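PDB 6FMB: secreted effector CSEP0064 from Blumeria graminis f. sp. hordei, which binds host RNA without cleaving it and blocks the ribosomal RNA degradation set off by ribosome-inactivating proteins, keeping infected plant cells alive. Local coordinates for residues A[11-14]-A[15-18]. Residues are numbered along the deposited sequence; the frame is centred on the assembly and turned at random. Where two conformers were deposited one is given.
Sequences EIPE and RNVR
Glu14 and Arg18, one turn apart at the start of helix 14-24, form a salt bridge in one of the two deposited conformers of Glu14, so its permanence is doubtful. Its hydrogen bond is weak: NH2 of Arg18 reaches OE1 of Glu14 at 3.3 Å. The carboxylate meets the edge of the guanidinium, near its plane, yet the two planes stand 85° apart, so a single oxygen is engaged rather than a two-pronged pair. The Glu14 chain is extended, whereas Arg18 bends at its third torsion (chi3 -47°), which folds the guanidinium back along the helix so that CA of Arg15 sits against one face, toward its rim. The backbone makes a firmer link, Arg18 N to Glu14 O at 3.0 Å.

Pro13 is the N-cap residue. Its carbonyl O receives two weak bonds, from Asn16 N at 3.0 Å and from Val17 N at 3.4 Å. The pyrrolidine ring lies against the Asn16 amide, with CD 3.7 Å from ND2. That amide nitrogen is a donor to the backbone oxygens of Glu57 and Ser59, tying the helix start to the segment after strand 51-56. CG2 of Ile12 touches CG2 of Val17 at 3.8 Å, the two side chains crossing at about a right angle; Val17 also packs on Trp5, Leu81 and Val83.

The junction thus joins strand 10-13 to the helix of this RNase-like fold, its buried side combining the Ile12-Val17 contact with the satisfied Asn16 nitrogen. Beside the nearly straight Arg18 N bond (167°), the weak, conformer-dependent ion pair probably adds only modestly.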
ATOM      1  N   GLU A  11      14.064   0.910   3.921  1.00 11.53           N
ATOM      2  CA  GLU A  11      13.651  -0.212   3.083  1.00 11.47           C
ATOM      3  C   GLU A  11      12.331  -0.813   3.569  1.00 11.22           C
ATOM      4  O   GLU A  11      12.208  -1.172   4.752  1.00 12.18           O
ATOM      5  CB  GLU A  11      14.733  -1.299   3.097  1.00 11.62           C
ATOM      6  CG  GLU A  11      14.274  -2.555   2.389  1.00 12.65           C
ATOM      7  CD  GLU A  11      15.354  -3.570   2.147  1.00 15.94           C
ATOM      8  OE1 GLU A  11      16.541  -3.196   2.146  1.00 21.98           O
ATOM      9  OE2 GLU A  11      14.999  -4.733   1.904  1.00 18.41           O
ATOM     10  N   ILE A  12      11.380  -0.941   2.647  1.00 10.47           N
ATOM     11  CA  ILE A  12      10.162  -1.718   2.883  1.00 10.61           C
ATOM     12  C   ILE A  12      10.349  -3.047   2.147  1.00 10.93           C
ATOM     13  O   ILE A  12      10.465  -3.062   0.906  1.00 12.06           O
ATOM     14  CB  ILE A  12       8.907  -0.998   2.351  1.00 11.17           C
ATOM     15  CG1 ILE A  12       8.763   0.425   2.919  1.00 13.45           C
ATOM     16  CG2 ILE A  12       7.660  -1.846   2.635  1.00 11.38           C
ATOM     17  CD1 ILE A  12       8.810   0.560   4.409  1.00 14.44           C
ATOM     18  N   PRO A  13      10.387  -4.165   2.910  1.00 12.81           N
ATOM     19  CA  PRO A  13      10.572  -5.451   2.264  1.00 14.31           C
ATOM     20  C   PRO A  13       9.514  -5.766   1.197  1.00 11.91           C
ATOM     21  O   PRO A  13       8.336  -5.536   1.424  1.00 11.24           O
ATOM     22  CB  PRO A  13      10.435  -6.442   3.440  1.00 16.76           C
ATOM     23  CG  PRO A  13      10.762  -5.685   4.668  1.00 15.32           C
ATOM     24  CD  PRO A  13      10.308  -4.289   4.379  1.00 13.39           C
ATOM     25  N   GLU A  14       9.935  -6.346   0.077  1.00 12.01           N
ATOM     26  CA  GLU A  14       8.979  -6.697  -0.995  0.60 13.72           C
ATOM     27  C   GLU A  14       7.839  -7.612  -0.500  1.00 11.77           C
ATOM     28  O   GLU A  14       6.694  -7.453  -0.922  1.00 11.91           O
ATOM     29  CB  GLU A  14       9.701  -7.356  -2.193  0.60 18.40           C
ATOM     30  CG  GLU A  14       8.812  -7.611  -3.411  0.60 20.14           C
ATOM     31  CD  GLU A  14       9.352  -8.677  -4.365  0.60 22.19           C
ATOM     32  OE1 GLU A  14       8.521  -9.303  -5.038  0.60 26.07           O
ATOM     33  OE2 GLU A  14      10.575  -8.917  -4.428  0.60 23.71           O
ATOM     34  N   ARG A  15       8.180  -8.568   0.383  1.00 10.28           N
ATOM     35  CA  ARG A  15       7.161  -9.514   0.841  0.50 10.23           C
ATOM     36  C   ARG A  15       6.058  -8.826   1.643  1.00 10.18           C
ATOM     37  O   ARG A  15       4.903  -9.290   1.655  1.00  9.55           O
ATOM     38  CB  ARG A  15       7.782 -10.686   1.610  0.50 11.67           C
ATOM     39  CG  ARG A  15       8.223 -10.435   3.045  0.50 11.32           C
ATOM     40  CD  ARG A  15       9.008 -11.662   3.528  0.50 12.48           C
ATOM     41  NE  ARG A  15       9.138 -11.805   4.973  0.50 12.35           N
ATOM     42  CZ  ARG A  15       9.594 -12.906   5.589  0.50 10.22           C
ATOM     43  NH1 ARG A  15       9.717 -12.937   6.935  0.50  9.73           N
ATOM     44  NH2 ARG A  15       9.939 -13.996   4.862  0.50  9.66           N
ATOM     45  N   ASN A  16       6.414  -7.720   2.312  1.00  9.11           N
ATOM     46  CA  ASN A  16       5.411  -6.934   3.040  1.00  9.27           C
ATOM     47  C   ASN A  16       4.435  -6.247   2.085  1.00  8.88           C
ATOM     48  O   ASN A  16       3.228  -6.172   2.336  1.00  9.23           O
ATOM     49  CB  ASN A  16       6.050  -5.860   3.953  1.00 10.16           C
ATOM     50  CG  ASN A  16       6.734  -6.427   5.186  1.00 11.17           C
ATOM     51  OD1 ASN A  16       6.799  -7.628   5.379  1.00 13.27           O
ATOM     52  ND2 ASN A  16       7.215  -5.537   6.036  1.00 11.25           N
ATOM     53  N   VAL A  17       4.964  -5.734   0.972  1.00  9.25           N
ATOM     54  CA  VAL A  17       4.143  -5.081  -0.019  1.00  9.37           C
ATOM     55  C   VAL A  17       3.212  -6.112  -0.664  1.00  9.19           C
ATOM     56  O   VAL A  17       2.020  -5.852  -0.795  1.00 10.05           O
ATOM     57  CB  VAL A  17       5.007  -4.342  -1.070  1.00  9.36           C
ATOM     58  CG1 VAL A  17       4.166  -3.793  -2.214  1.00  9.86           C
ATOM     59  CG2 VAL A  17       5.800  -3.218  -0.393  1.00 10.00           C
ATOM     60  N   ARG A  18       3.743  -7.285  -1.011  1.00  9.26           N
ATOM     61  CA  ARG A  18       2.916  -8.342  -1.587  1.00 10.05           C
ATOM     62  C   ARG A  18       1.809  -8.777  -0.611  1.00  9.55           C
ATOM     63  O   ARG A  18       0.664  -8.992  -1.015  1.00 10.46           O
ATOM     64  CB  ARG A  18       3.777  -9.551  -1.975  1.00 12.23           C
ATOM     65  CG  ARG A  18       4.759  -9.440  -3.131  1.00 17.61           C
ATOM     66  CD  ARG A  18       5.172 -10.867  -3.580  1.00 23.67           C
ATOM     67  NE  ARG A  18       5.543 -11.752  -2.440  1.00 26.23           N
ATOM     68  CZ  ARG A  18       6.787 -11.972  -2.000  1.00 22.96           C
ATOM     69  NH1 ARG A  18       7.003 -12.752  -0.945  1.00 24.56           N
ATOM     70  NH2 ARG A  18       7.823 -11.404  -2.594  1.00 26.99           N
TER